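Local coordinates for MATE family efflux transporter (Vibrio cholerae, PDB 6IDP), which probably exports drugs and other compounds across the bacterial inner membrane as a MATE-family multidrug transporter, with conformational changes that depend on protons, at residues A70-G82 against L290-E302. Numbering follows the deposited sequence.
Sequences ATTAVISRAIGAG and LPPMIGRMLGAKE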
loop_
_atom_site.group_PDB
_atom_site.type_symbol
_atom_site.label_atom_id
_atom_site.label_comp_id
_atom_site.label_asym_id
_atom_site.label_seq_id
_atom_site.Cartn_x
_atom_site.Cartn_y
_atom_site.Cartn_z
ATOM N N ALA A 70 4.202 -11.727 -0.344
ATOM C CA ALA A 70 4.763 -13.079 -0.326
ATOM C C ALA A 70 3.932 -14.036 -1.175
ATOM O O ALA A 70 4.473 -14.867 -1.908
ATOM C CB ALA A 70 4.859 -13.598 1.103
ATOM N N THR A 71 2.615 -13.912 -1.056
ATOM C CA THR A 71 1.677 -14.728 -1.813
ATOM C C THR A 71 1.878 -14.576 -3.316
ATOM O O THR A 71 1.947 -15.561 -4.044
ATOM C CB THR A 71 0.225 -14.360 -1.462
ATOM O OG1 THR A 71 0.017 -14.537 -0.056
ATOM C CG2 THR A 71 -0.753 -15.233 -2.235
ATOM N N THR A 72 1.977 -13.334 -3.773
ATOM C CA THR A 72 2.104 -13.052 -5.196
ATOM C C THR A 72 3.423 -13.577 -5.756
ATOM O O THR A 72 3.448 -14.203 -6.811
ATOM C CB THR A 72 1.987 -11.538 -5.477
ATOM O OG1 THR A 72 0.622 -11.133 -5.323
ATOM C CG2 THR A 72 2.437 -11.219 -6.887
ATOM N N ALA A 73 4.512 -13.338 -5.033
ATOM C CA ALA A 73 5.837 -13.741 -5.488
ATOM C C ALA A 73 6.008 -15.262 -5.559
ATOM O O ALA A 73 6.533 -15.787 -6.539
ATOM C CB ALA A 73 6.904 -13.138 -4.587
ATOM N N VAL A 74 5.569 -15.968 -4.525
ATOM C CA VAL A 74 5.806 -17.404 -4.456
ATOM C C VAL A 74 4.856 -18.181 -5.366
ATOM O O VAL A 74 5.276 -19.106 -6.064
ATOM C CB VAL A 74 5.682 -17.923 -3.012
ATOM C CG1 VAL A 74 5.880 -19.430 -2.967
ATOM C CG2 VAL A 74 6.703 -17.231 -2.122
ATOM N N ILE A 75 3.584 -17.799 -5.375
ATOM C CA ILE A 75 2.597 -18.512 -6.178
ATOM C C ILE A 75 2.779 -18.280 -7.680
ATOM O O ILE A 75 2.693 -19.228 -8.462
ATOM C CB ILE A 75 1.160 -18.128 -5.766
ATOM C CG1 ILE A 75 0.878 -18.628 -4.348
ATOM C CG2 ILE A 75 0.142 -18.712 -6.735
ATOM C CD1 ILE A 75 -0.569 -18.517 -3.929
ATOM N N SER A 76 3.047 -17.040 -8.089
ATOM C CA SER A 76 3.208 -16.752 -9.516
ATOM C C SER A 76 4.441 -17.456 -10.080
ATOM O O SER A 76 4.415 -17.954 -11.205
ATOM C CB SER A 76 3.285 -15.242 -9.777
ATOM O OG SER A 76 4.440 -14.661 -9.197
ATOM N N ARG A 77 5.510 -17.510 -9.295
ATOM C CA ARG A 77 6.714 -18.218 -9.712
ATOM C C ARG A 77 6.442 -19.712 -9.863
ATOM O O ARG A 77 6.893 -20.336 -10.823
ATOM C CB ARG A 77 7.855 -17.985 -8.718
ATOM C CG ARG A 77 9.164 -18.621 -9.143
ATOM C CD ARG A 77 10.305 -18.175 -8.255
ATOM N NE ARG A 77 11.573 -18.760 -8.676
ATOM C CZ ARG A 77 12.761 -18.371 -8.224
ATOM N NH1 ARG A 77 12.848 -17.391 -7.336
ATOM N NH2 ARG A 77 13.864 -18.961 -8.664
ATOM N N ALA A 78 5.693 -20.278 -8.920
ATOM C CA ALA A 78 5.319 -21.687 -8.989
ATOM C C ALA A 78 4.519 -21.976 -10.257
ATOM O O ALA A 78 4.707 -23.010 -10.898
ATOM C CB ALA A 78 4.524 -22.092 -7.758
ATOM N N ILE A 79 3.630 -21.056 -10.618
ATOM C CA ILE A 79 2.845 -21.203 -11.839
ATOM C C ILE A 79 3.752 -21.166 -13.065
ATOM O O ILE A 79 3.622 -21.993 -13.966
ATOM C CB ILE A 79 1.771 -20.106 -11.963
ATOM C CG1 ILE A 79 0.788 -20.188 -10.795
ATOM C CG2 ILE A 79 1.027 -20.239 -13.287
ATOM C CD1 ILE A 79 -0.240 -19.082 -10.780
ATOM N N GLY A 80 4.678 -20.212 -13.087
ATOM C CA GLY A 80 5.615 -20.088 -14.189
ATOM C C GLY A 80 6.432 -21.349 -14.407
ATOM O O GLY A 80 6.767 -21.694 -15.543
ATOM N N ALA A 81 6.743 -22.044 -13.318
ATOM C CA ALA A 81 7.541 -23.265 -13.379
ATOM C C ALA A 81 6.684 -24.491 -13.693
ATOM O O ALA A 81 7.188 -25.612 -13.739
ATOM C CB ALA A 81 8.291 -23.467 -12.073
ATOM N N GLY A 82 5.389 -24.273 -13.902
ATOM C CA GLY A 82 4.483 -25.353 -14.248
ATOM C C GLY A 82 4.062 -26.217 -13.074
ATOM O O GLY A 82 3.649 -27.361 -13.262
ATOM N N LEU A 290 2.505 -5.432 -11.577
ATOM C CA LEU A 290 3.799 -5.858 -12.101
ATOM C C LEU A 290 4.406 -7.101 -11.414
ATOM O O LEU A 290 4.920 -7.980 -12.107
ATOM C CB LEU A 290 4.792 -4.692 -12.031
ATOM C CG LEU A 290 6.182 -4.893 -12.633
ATOM C CD1 LEU A 290 6.072 -5.305 -14.090
ATOM C CD2 LEU A 290 7.005 -3.621 -12.489
ATOM N N PRO A 291 4.366 -7.182 -10.065
ATOM C CA PRO A 291 4.982 -8.369 -9.447
ATOM C C PRO A 291 4.459 -9.748 -9.905
ATOM O O PRO A 291 5.284 -10.650 -10.020
ATOM C CB PRO A 291 4.697 -8.165 -7.955
ATOM C CG PRO A 291 4.644 -6.689 -7.795
ATOM C CD PRO A 291 3.966 -6.192 -9.044
ATOM N N PRO A 292 3.142 -9.920 -10.145
ATOM C CA PRO A 292 2.740 -11.245 -10.637
ATOM C C PRO A 292 3.321 -11.565 -12.008
ATOM O O PRO A 292 3.679 -12.712 -12.267
ATOM C CB PRO A 292 1.215 -11.148 -10.727
ATOM C CG PRO A 292 0.834 -10.005 -9.872
ATOM C CD PRO A 292 1.976 -9.047 -9.916
ATOM N N MET A 293 3.399 -10.560 -12.874
ATOM C CA MET A 293 3.982 -10.738 -14.199
ATOM C C MET A 293 5.448 -11.147 -14.084
ATOM O O MET A 293 5.893 -12.081 -14.746
ATOM C CB MET A 293 3.849 -9.454 -15.027
ATOM C CG MET A 293 2.424 -8.943 -15.169
ATOM S SD MET A 293 2.316 -7.375 -16.067
ATOM C CE MET A 293 2.647 -7.909 -17.747
ATOM N N ILE A 294 6.189 -10.442 -13.231
ATOM C CA ILE A 294 7.605 -10.726 -13.019
ATOM C C ILE A 294 7.818 -12.118 -12.430
ATOM O O ILE A 294 8.671 -12.874 -12.898
ATOM C CB ILE A 294 8.261 -9.680 -12.087
ATOM C CG1 ILE A 294 8.178 -8.282 -12.701
ATOM C CG2 ILE A 294 9.712 -10.040 -11.817
ATOM C CD1 ILE A 294 8.939 -8.140 -13.999
ATOM N N GLY A 295 7.035 -12.450 -11.406
ATOM C CA GLY A 295 7.150 -13.732 -10.732
ATOM C C GLY A 295 6.893 -14.909 -11.654
ATOM O O GLY A 295 7.638 -15.891 -11.640
ATOM N N ARG A 296 5.841 -14.809 -12.462
ATOM C CA ARG A 296 5.515 -15.865 -13.413
ATOM C C ARG A 296 6.619 -16.014 -14.459
ATOM O O ARG A 296 6.990 -17.131 -14.824
ATOM C CB ARG A 296 4.174 -15.585 -14.100
ATOM C CG ARG A 296 3.613 -16.790 -14.857
ATOM C CD ARG A 296 2.607 -16.380 -15.923
ATOM N NE ARG A 296 3.189 -15.446 -16.884
ATOM C CZ ARG A 296 3.986 -15.802 -17.889
ATOM N NH1 ARG A 296 4.306 -17.076 -18.071
ATOM N NH2 ARG A 296 4.467 -14.880 -18.711
ATOM N N MET A 297 7.140 -14.886 -14.936
ATOM C CA MET A 297 8.182 -14.902 -15.953
ATOM C C MET A 297 9.471 -15.519 -15.413
ATOM O O MET A 297 10.165 -16.241 -16.131
ATOM C CB MET A 297 8.442 -13.490 -16.490
ATOM C CG MET A 297 7.385 -12.999 -17.474
ATOM S SD MET A 297 7.681 -11.322 -18.094
ATOM C CE MET A 297 8.080 -10.476 -16.580
ATOM N N LEU A 298 9.784 -15.242 -14.149
ATOM C CA LEU A 298 10.955 -15.836 -13.508
ATOM C C LEU A 298 10.833 -17.358 -13.444
ATOM O O LEU A 298 11.802 -18.077 -13.689
ATOM C CB LEU A 298 11.156 -15.266 -12.101
ATOM C CG LEU A 298 12.329 -15.854 -11.307
ATOM C CD1 LEU A 298 13.625 -15.740 -12.094
ATOM C CD2 LEU A 298 12.471 -15.189 -9.941
ATOM N N GLY A 299 9.638 -17.843 -13.125
ATOM C CA GLY A 299 9.401 -19.273 -13.043
ATOM C C GLY A 299 9.544 -19.960 -14.389
ATOM O O GLY A 299 10.023 -21.091 -14.472
ATOM N N ALA A 300 9.133 -19.264 -15.445
ATOM C CA ALA A 300 9.160 -19.808 -16.796
ATOM C C ALA A 300 10.470 -19.493 -17.512
ATOM O O ALA A 300 10.616 -19.784 -18.698
ATOM C CB ALA A 300 7.987 -19.271 -17.600
ATOM N N LYS A 301 11.406 -18.891 -16.782
ATOM C CA LYS A 301 12.717 -18.520 -17.317
ATOM C C LYS A 301 12.646 -17.529 -18.479
ATOM O O LYS A 301 13.533 -17.504 -19.332
ATOM C CB LYS A 301 13.487 -19.771 -17.757
ATOM C CG LYS A 301 13.931 -20.640 -16.602
ATOM C CD LYS A 301 14.748 -19.819 -15.632
ATOM C CE LYS A 301 15.074 -20.590 -14.373
ATOM N NZ LYS A 301 15.749 -19.692 -13.401
ATOM N N GLU A 302 11.602 -16.708 -18.505
ATOM C CA GLU A 302 11.506 -15.629 -19.484
ATOM C C GLU A 302 12.298 -14.415 -19.001
ATOM O O GLU A 302 11.725 -13.362 -18.713
ATOM C CB GLU A 302 10.041 -15.250 -19.733
ATOM C CG GLU A 302 9.178 -16.399 -20.234
ATOM C CD GLU A 302 7.725 -15.999 -20.434
ATOM O OE1 GLU A 302 7.432 -14.784 -20.452
ATOM O OE2 GLU A 302 6.873 -16.902 -20.572
HETATM O O HOH W 1 13.376 -19.463 -11.713
#
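S76 sets its OG against the backbone of G295, 3.3 Å from G295 CA, where glycine in the helix 281-299 leaves the backbone bare to the hydroxyl. With chi1 at 65° the hydroxyl lies between its own backbone N and carbonyl carbon, and S76 OG donates to T72 O at 2.6 Å, tilted a little from the carbonyl plane; T72 O also takes the helical bond from S76 N, so two donors grip it. One turn earlier, T72 CG2 rests on the P292 ring, 3.6 Å from P292 CG. R77 runs extended along the other helix until its guanidinium lays one face over L298, whose CD2 sits 3.4 Å from R77 NH1, toward the rim of the group. A water held by L298 O and K301 NZ takes a weak bond from R77 NH2. The segments 70-80 and 290-299, from the helices 54-80 and 281-299, one in each MatE range, cross at -40° with their axes 6.3 Å apart at closest approach, a glycine-mediated crossing with CA-H...O contacts: R296 CA approaches S76 O at 3.2 Å, and G80 CA approaches R296 O at 3.3 Å. With no side chain on G80 or G299, the two backbones come into direct contact, CA to CA 4.0 Å. Both helices then end in Schellman motifs, at G82 and K301. R296 passes its CG over G80 CA, then bends toward E302, where R296 NH2 forms a salt bridge with E302 OE1, its hydrogen bond weak.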